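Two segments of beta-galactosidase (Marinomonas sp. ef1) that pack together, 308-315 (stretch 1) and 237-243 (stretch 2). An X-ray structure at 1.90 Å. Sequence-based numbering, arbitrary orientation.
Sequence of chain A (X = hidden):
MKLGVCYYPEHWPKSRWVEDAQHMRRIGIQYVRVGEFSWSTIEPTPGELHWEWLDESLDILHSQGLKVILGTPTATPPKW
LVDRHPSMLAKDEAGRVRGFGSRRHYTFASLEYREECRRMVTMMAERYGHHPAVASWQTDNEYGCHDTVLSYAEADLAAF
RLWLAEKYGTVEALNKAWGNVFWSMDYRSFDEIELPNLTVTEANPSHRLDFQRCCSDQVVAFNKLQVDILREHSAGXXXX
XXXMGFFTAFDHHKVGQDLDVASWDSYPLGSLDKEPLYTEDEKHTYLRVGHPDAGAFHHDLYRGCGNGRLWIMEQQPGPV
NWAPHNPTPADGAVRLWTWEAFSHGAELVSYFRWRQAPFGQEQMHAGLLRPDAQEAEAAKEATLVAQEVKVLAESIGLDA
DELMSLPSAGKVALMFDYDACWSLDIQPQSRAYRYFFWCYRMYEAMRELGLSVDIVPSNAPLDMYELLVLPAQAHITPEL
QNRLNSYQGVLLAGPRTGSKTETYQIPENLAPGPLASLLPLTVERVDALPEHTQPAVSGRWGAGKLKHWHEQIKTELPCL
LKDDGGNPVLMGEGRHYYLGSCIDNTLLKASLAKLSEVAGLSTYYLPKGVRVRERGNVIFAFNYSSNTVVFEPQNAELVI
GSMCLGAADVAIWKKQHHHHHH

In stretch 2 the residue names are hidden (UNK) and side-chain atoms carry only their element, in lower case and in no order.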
# COMPACT_ATOMS: atom_id res chain seq x y z
N GLY A 308 -34.55 -15.86 -33.39
CA GLY A 308 -35.49 -16.17 -32.30
C GLY A 308 -35.26 -17.49 -31.58
O GLY A 308 -35.63 -17.63 -30.41
N ARG A 309 -34.64 -18.46 -32.27
CA ARG A 309 -34.45 -19.81 -31.73
C ARG A 309 -33.04 -20.06 -31.17
O ARG A 309 -32.04 -20.06 -31.91
CB ARG A 309 -34.78 -20.83 -32.82
CG ARG A 309 -36.22 -20.73 -33.31
CD ARG A 309 -36.63 -21.96 -34.10
NE ARG A 309 -36.59 -23.17 -33.28
CZ ARG A 309 -36.58 -24.42 -33.76
NH1 ARG A 309 -36.59 -24.65 -35.08
NH2 ARG A 309 -36.56 -25.45 -32.92
N LEU A 310 -32.99 -20.27 -29.85
CA LEU A 310 -31.75 -20.41 -29.08
C LEU A 310 -31.77 -21.72 -28.34
O LEU A 310 -32.76 -22.01 -27.67
CB LEU A 310 -31.67 -19.28 -28.05
CG LEU A 310 -30.56 -19.34 -26.98
CD1 LEU A 310 -29.20 -19.14 -27.63
CD2 LEU A 310 -30.80 -18.30 -25.90
N TRP A 311 -30.68 -22.49 -28.45
CA TRP A 311 -30.39 -23.61 -27.56
C TRP A 311 -29.03 -23.38 -26.90
O TRP A 311 -28.21 -22.61 -27.40
CB TRP A 311 -30.28 -24.95 -28.32
CG TRP A 311 -31.51 -25.45 -29.03
CD1 TRP A 311 -32.77 -24.94 -29.01
CD2 TRP A 311 -31.57 -26.62 -29.86
NE1 TRP A 311 -33.61 -25.69 -29.79
CE2 TRP A 311 -32.90 -26.74 -30.32
CE3 TRP A 311 -30.63 -27.57 -30.26
CZ2 TRP A 311 -33.31 -27.78 -31.17
CZ3 TRP A 311 -31.03 -28.61 -31.12
CH2 TRP A 311 -32.37 -28.70 -31.55
N ILE A 312 -28.80 -24.06 -25.78
CA ILE A 312 -27.46 -24.23 -25.24
C ILE A 312 -27.13 -25.70 -25.51
O ILE A 312 -27.71 -26.58 -24.89
CB ILE A 312 -27.36 -23.89 -23.73
CG1 ILE A 312 -27.31 -22.37 -23.50
CG2 ILE A 312 -26.09 -24.49 -23.12
CD1 ILE A 312 -28.49 -21.58 -24.03
N MET A 313 -26.24 -25.95 -26.47
CA MET A 313 -25.86 -27.32 -26.82
C MET A 313 -24.94 -27.95 -25.78
O MET A 313 -24.99 -29.16 -25.59
CB MET A 313 -25.17 -27.36 -28.19
CG MET A 313 -24.97 -28.75 -28.76
SD MET A 313 -26.55 -29.54 -29.15
CE MET A 313 -26.92 -28.72 -30.69
N GLU A 314 -24.09 -27.14 -25.14
CA GLU A 314 -23.15 -27.63 -24.13
C GLU A 314 -23.14 -26.70 -22.92
O GLU A 314 -22.72 -25.54 -23.01
CB GLU A 314 -21.72 -27.73 -24.71
CG GLU A 314 -21.57 -28.61 -25.95
CD GLU A 314 -20.16 -28.65 -26.50
OE1 GLU A 314 -19.24 -28.16 -25.81
OE2 GLU A 314 -19.95 -29.16 -27.63
N GLN A 315 -23.62 -27.20 -21.78
CA GLN A 315 -23.63 -26.44 -20.52
C GLN A 315 -22.67 -27.07 -19.52
O GLN A 315 -22.73 -28.29 -19.27
CB GLN A 315 -25.04 -26.43 -19.92
CG GLN A 315 -25.19 -25.59 -18.65
CD GLN A 315 -24.89 -24.12 -18.89
OE1 GLN A 315 -25.59 -23.46 -19.67
NE2 GLN A 315 -23.86 -23.60 -18.23
N UNK A 237 -36.23 -31.84 -39.95
CA UNK A 237 -35.27 -31.85 -38.83
C UNK A 237 -34.66 -30.45 -38.63
O UNK A 237 -34.34 -29.78 -39.60
n UNK A 237 -37.06 -38.27 -39.13
n UNK A 237 -35.96 -36.25 -39.05
c UNK A 237 -36.88 -37.04 -39.60
c UNK A 237 -35.67 -34.88 -39.48
c UNK A 237 -34.15 -32.87 -39.07
n UNK A 237 -37.62 -36.62 -40.63
c UNK A 237 -34.51 -34.30 -38.68
N UNK A 238 -34.52 -30.02 -37.37
CA UNK A 238 -33.87 -28.75 -37.05
C UNK A 238 -32.38 -28.84 -37.31
O UNK A 238 -31.71 -29.71 -36.76
c UNK A 238 -35.51 -27.97 -35.27
o UNK A 238 -35.95 -28.25 -34.14
c UNK A 238 -34.08 -28.36 -35.58
o UNK A 238 -36.17 -27.33 -36.10
N UNK A 239 -31.86 -27.96 -38.16
CA UNK A 239 -30.42 -27.89 -38.43
C UNK A 239 -29.83 -26.80 -37.54
O UNK A 239 -30.34 -25.67 -37.49
c UNK A 239 -30.90 -28.55 -40.88
c UNK A 239 -30.51 -28.25 -42.31
c UNK A 239 -30.16 -27.61 -39.91
c UNK A 239 -30.61 -30.01 -40.56
N UNK A 240 -28.77 -27.16 -36.83
CA UNK A 240 -28.18 -26.32 -35.79
C UNK A 240 -26.66 -26.41 -35.87
O UNK A 240 -26.12 -27.41 -36.36
c UNK A 240 -28.71 -26.75 -34.39
c UNK A 240 -28.26 -25.80 -33.28
c UNK A 240 -28.33 -28.18 -34.04
N UNK A 241 -25.99 -25.36 -35.42
CA UNK A 241 -24.57 -25.42 -35.13
C UNK A 241 -24.30 -24.93 -33.71
O UNK A 241 -25.09 -24.15 -33.15
n UNK A 241 -21.64 -26.00 -36.31
c UNK A 241 -22.27 -24.83 -35.96
c UNK A 241 -20.37 -25.93 -35.96
c UNK A 241 -23.74 -24.62 -36.15
c UNK A 241 -21.34 -24.06 -35.35
n UNK A 241 -20.16 -24.77 -35.37
N UNK A 242 -23.21 -25.42 -33.11
CA UNK A 242 -22.84 -25.06 -31.74
C UNK A 242 -21.71 -24.01 -31.71
O UNK A 242 -20.55 -24.32 -31.97
n UNK A 242 -20.69 -27.85 -30.52
c UNK A 242 -22.53 -26.31 -30.88
c UNK A 242 -21.40 -27.18 -31.43
o UNK A 242 -21.17 -27.25 -32.64
N UNK A 243 -22.10 -22.77 -31.42
CA UNK A 243 -21.20 -21.62 -31.34
C UNK A 243 -20.58 -21.52 -29.95
O UNK A 243 -20.94 -22.27 -29.04
c UNK A 243 -24.12 -20.50 -35.42
c UNK A 243 -21.95 -20.34 -31.69
o UNK A 243 -24.81 -20.54 -36.63
c UNK A 243 -22.71 -20.40 -32.99
c UNK A 243 -24.09 -20.15 -33.04
c UNK A 243 -24.79 -20.19 -34.25
c UNK A 243 -22.06 -20.69 -34.19
c UNK A 243 -22.75 -20.75 -35.39

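Position 237 carries seven side-chain atoms: three carbons in a row, a nitrogen, then a carbon bearing two more nitrogens. The side chain is out of reach of stretch 1, so it takes no part in the contact. A guanidinium on a three-carbon stem is arginine, R237.

Position 238 has two carbons, the second carrying two oxygens. That terminal group lies beside the R309 guanidinium, near its plane, with one oxygen facing each terminal nitrogen. A carboxylate one carbon from CA is aspartate, D238. The two hydrogen bonds run from R309 NH1 to D238 OD1 at 2.9 Å and from R309 NH2 to D238 OD2 at 3.1 Å; their N-H...acceptor angles of 168° and 163° are close to linear, as expected for a two-pronged salt bridge. The same carboxylate also borders the indole of W311, with D238 OD2 4.0 Å from W311 CZ2.

At position 239 there are four carbons, forked at the second. CA-to-CB points away from stretch 1, and the side chain makes no contact with it. The fork identifies leucine, L239.

Position 240 shows three carbons, with the fork at the first. The forked carbons lie against the W311 ring and the M313 methyl. This is valine, V240. The closest approaches are both by V240 CG1, 4.0 Å from W311 CZ3 and 3.7 Å from M313 CE. These are apolar contacts, made by a buried side chain whose CA-to-CB bond points toward stretch 1.

Position 241 has one carbon followed by a five-membered ring of three carbons and two nitrogens, an imidazole. Its CA-to-CB bond points away, the side chain makes no contact with stretch 1, and both ring nitrogens are hydrogen-bonded elsewhere in the structure. The residue is histidine, H241.

Position 242 bears two carbons, the second carrying one oxygen and one nitrogen. The first carbon packs on M313 CB, and the terminal nitrogen faces E314 OE2. This short amide is asparagine, N242. Its CB sits 3.9 Å from M313 CB, and N242 ND2 donates to E314 OE2 at 3.3 Å. The 127° angle makes that hydrogen bond weak.

At position 243, one carbon leads to a six-carbon ring bearing an oxygen, out of reach of stretch 1: tyrosine, Y243.

The contact follows the alternation of a strand. The CA-to-CB bonds of D238, V240 and N242 point toward stretch 1, those of L239 and H241 away. The end-to-end directions differ by 47°, and the nearest CA pair, M313 CA to N242 CA, is 6.2 Å apart. No backbone hydrogen bonds join the stretches; side chains bridge the gap, burying 332 Å² in total. A salt bridge at partly exposed R309 and D238 gives way to apolar packing around V240, then to the weak polar link between buried N242 and E314.

Stretch 2 237-243: RDLVHNY
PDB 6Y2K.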